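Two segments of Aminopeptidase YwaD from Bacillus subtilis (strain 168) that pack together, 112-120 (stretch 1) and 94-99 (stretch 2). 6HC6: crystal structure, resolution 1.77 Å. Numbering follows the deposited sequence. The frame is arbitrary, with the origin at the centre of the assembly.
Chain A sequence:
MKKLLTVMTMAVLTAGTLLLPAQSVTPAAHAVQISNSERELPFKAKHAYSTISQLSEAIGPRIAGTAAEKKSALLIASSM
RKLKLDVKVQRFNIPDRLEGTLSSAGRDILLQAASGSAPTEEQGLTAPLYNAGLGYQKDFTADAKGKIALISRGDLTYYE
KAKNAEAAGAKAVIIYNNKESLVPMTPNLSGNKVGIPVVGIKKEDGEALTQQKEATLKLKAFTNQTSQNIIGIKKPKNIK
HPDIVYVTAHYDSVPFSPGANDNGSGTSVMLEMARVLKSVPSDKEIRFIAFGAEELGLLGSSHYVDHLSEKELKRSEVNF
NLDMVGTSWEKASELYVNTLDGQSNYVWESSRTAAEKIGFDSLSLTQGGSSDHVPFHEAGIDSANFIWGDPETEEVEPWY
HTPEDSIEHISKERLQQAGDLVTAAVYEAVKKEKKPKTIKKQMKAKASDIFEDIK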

# COMPACT_ATOMS: atom_id res chain seq x y z
N GLN A 112 -3.69 -1.52 -17.23
CA GLN A 112 -2.81 -1.89 -16.12
C GLN A 112 -2.87 -3.40 -16.00
O GLN A 112 -3.96 -3.97 -15.85
CB GLN A 112 -3.24 -1.22 -14.82
CG GLN A 112 -2.65 0.16 -14.64
CD GLN A 112 -1.34 0.11 -13.88
OE1 GLN A 112 -1.34 0.01 -12.66
NE2 GLN A 112 -0.23 0.14 -14.61
N ALA A 113 -1.71 -4.04 -16.07
CA ALA A 113 -1.65 -5.49 -16.05
C ALA A 113 -1.60 -5.99 -14.61
O ALA A 113 -1.02 -5.34 -13.74
CB ALA A 113 -0.43 -5.99 -16.82
N ALA A 114 -2.24 -7.12 -14.37
CA ALA A 114 -2.31 -7.68 -13.03
C ALA A 114 -1.01 -8.40 -12.70
O ALA A 114 -0.56 -9.27 -13.45
CB ALA A 114 -3.49 -8.64 -12.91
N SER A 115 -0.39 -8.03 -11.59
CA SER A 115 0.75 -8.78 -11.10
C SER A 115 0.37 -10.24 -10.92
O SER A 115 -0.71 -10.57 -10.43
CB SER A 115 1.24 -8.17 -9.77
OG SER A 115 2.36 -8.87 -9.27
N GLY A 116 1.25 -11.13 -11.36
CA GLY A 116 0.99 -12.55 -11.29
C GLY A 116 0.24 -13.14 -12.47
O GLY A 116 -0.12 -14.32 -12.42
N SER A 117 -0.01 -12.37 -13.52
CA SER A 117 -0.63 -12.91 -14.72
C SER A 117 0.44 -13.08 -15.80
O SER A 117 1.60 -12.73 -15.61
CB SER A 117 -1.79 -12.04 -15.19
OG SER A 117 -1.37 -10.75 -15.60
N ALA A 118 0.03 -13.64 -16.96
CA ALA A 118 1.00 -14.02 -17.97
C ALA A 118 1.23 -12.89 -18.97
O ALA A 118 0.32 -12.12 -19.28
CB ALA A 118 0.52 -15.27 -18.72
N PRO A 119 2.45 -12.79 -19.49
CA PRO A 119 2.73 -11.87 -20.60
C PRO A 119 2.28 -12.51 -21.90
O PRO A 119 1.73 -13.61 -21.92
CB PRO A 119 4.25 -11.72 -20.55
CG PRO A 119 4.72 -13.06 -20.06
CD PRO A 119 3.67 -13.50 -19.05
N THR A 120 2.54 -11.82 -23.00
CA THR A 120 2.29 -12.34 -24.34
C THR A 120 3.61 -12.55 -25.07
O THR A 120 4.68 -12.15 -24.61
CB THR A 120 1.41 -11.38 -25.16
OG1 THR A 120 2.14 -10.17 -25.42
CG2 THR A 120 0.11 -11.06 -24.44
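Stretch 2, residues 94-99: IPDRLE

Stretch 1 leaves a strand at Gln112 and Ala113 and continues as loop through a type II β turn from Ala114 to Ser117, whereas stretch 2 passes through an extended Pro95-Asp96 segment and enters a strand at Arg97 that runs on past Glu99. The turn is closed by a backbone hydrogen bond from Ser117 N to Ala114 O (3.1 Å). Gly116, at phi/psi 88/5, occupies the position of the turn where a CB would be jammed against the preceding carbonyl oxygen, so these backbone angles by themselves call for glycine. The two chains run in opposing senses: Ala113 lies nearest Leu98 (CA to CA 5.8 Å), and Ser115, further along stretch 1, lies nearest Arg97 (CA to CA 6.4 Å), one step back along stretch 2.

No direct hydrogen bond joins the two backbones, and water takes that place. Water 3 donates to Leu98 O (2.8 Å) and accepts from Ala113 N (3.0 Å), bridging the two strand segments at their closest register. Near the turn, water 1 donates to Asp96 O (2.8 Å) and accepts from Gly116 N (2.9 Å). The same carbonyl receives a second water: water 2 lies 2.7 Å from Asp96 O, to which it donates, and 2.6 Å from Ser115 OG.

Leu98 dominates the side-chain packing. Its CA-to-CB bond points toward stretch 1, and with chi1 near -72° (m) and chi2 near 164° (t) the side chain reaches several residues of the turn and the loop beyond it. Leu98 CB rests on Ala113 CB at 3.6 Å, and the CA-to-CB bond of Ala113 also points toward stretch 2. Leu98 CD1 approaches polar atoms of the turn closely, at 3.4 Å from Ala114 O, 3.1 Å from Ser117 O and 3.2 Å from Ser117 OG. That hydroxyl, with chi1 at 65° (p), donates to Ala114 O at 2.7 Å, so the carbonyl that closes the turn accepts from both the backbone and the side chain of Ser117. Leu98 CD2 meets Pro119 CB at 3.7 Å, extending the apolar contact past the turn.

Near the start of stretch 2, Pro95 points toward stretch 1 and makes a smaller contact, its CB lying 3.8 Å from Ser115 OG. Arg97 and Glu99 flank Leu98 in sequence and direct their CA-to-CB bonds away from stretch 1, as expected for alternation along a strand. They pair with each other instead, through a salt bridge from Arg97 NH1 to Glu99 OE1 at 2.7 Å.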

# COMPACT_ATOMS: atom_id res chain seq x y z
N ILE A 94 10.66 -9.54 -5.60
CA ILE A 94 9.22 -9.35 -5.76
C ILE A 94 8.81 -9.91 -7.12
O ILE A 94 9.69 -10.22 -7.94
CB ILE A 94 8.82 -7.87 -5.63
CG1 ILE A 94 9.40 -7.04 -6.77
CG2 ILE A 94 9.18 -7.31 -4.25
CD1 ILE A 94 8.97 -5.59 -6.75
N PRO A 95 7.52 -10.06 -7.42
CA PRO A 95 7.12 -10.67 -8.69
C PRO A 95 7.54 -9.86 -9.91
O PRO A 95 7.85 -8.67 -9.84
CB PRO A 95 5.59 -10.74 -8.60
CG PRO A 95 5.32 -10.77 -7.14
CD PRO A 95 6.35 -9.88 -6.53
N ASP A 96 7.55 -10.54 -11.06
CA ASP A 96 7.76 -9.86 -12.32
C ASP A 96 6.73 -8.75 -12.50
O ASP A 96 5.60 -8.84 -12.02
CB ASP A 96 7.67 -10.84 -13.49
CG ASP A 96 8.73 -11.93 -13.44
OD1 ASP A 96 9.77 -11.74 -12.78
OD2 ASP A 96 8.52 -12.98 -14.08
N ARG A 97 7.14 -7.70 -13.19
CA ARG A 97 6.30 -6.55 -13.46
C ARG A 97 5.85 -6.63 -14.91
O ARG A 97 6.68 -6.81 -15.80
CB ARG A 97 7.05 -5.25 -13.19
CG ARG A 97 6.27 -3.99 -13.54
CD ARG A 97 6.99 -2.75 -13.02
NE ARG A 97 8.44 -2.87 -13.10
CZ ARG A 97 9.20 -2.31 -14.04
NH1 ARG A 97 8.65 -1.59 -15.01
NH2 ARG A 97 10.52 -2.48 -14.02
N LEU A 98 4.55 -6.52 -15.14
CA LEU A 98 3.99 -6.63 -16.47
C LEU A 98 3.58 -5.26 -16.99
O LEU A 98 2.94 -4.48 -16.27
CB LEU A 98 2.77 -7.55 -16.48
CG LEU A 98 2.98 -9.04 -16.30
CD1 LEU A 98 1.65 -9.64 -15.96
CD2 LEU A 98 3.51 -9.65 -17.58
N GLU A 99 3.93 -4.98 -18.24
CA GLU A 99 3.55 -3.73 -18.88
C GLU A 99 3.23 -4.00 -20.34
O GLU A 99 3.77 -4.93 -20.94
CB GLU A 99 4.65 -2.67 -18.76
CG GLU A 99 4.50 -1.79 -17.52
CD GLU A 99 5.81 -1.22 -17.04
OE1 GLU A 99 6.12 -1.36 -15.84
OE2 GLU A 99 6.54 -0.62 -17.86
O HOH W 1 4.02 -11.08 -12.37
O HOH W 2 4.31 -7.37 -10.16
O HOH W 3 0.85 -2.59 -16.44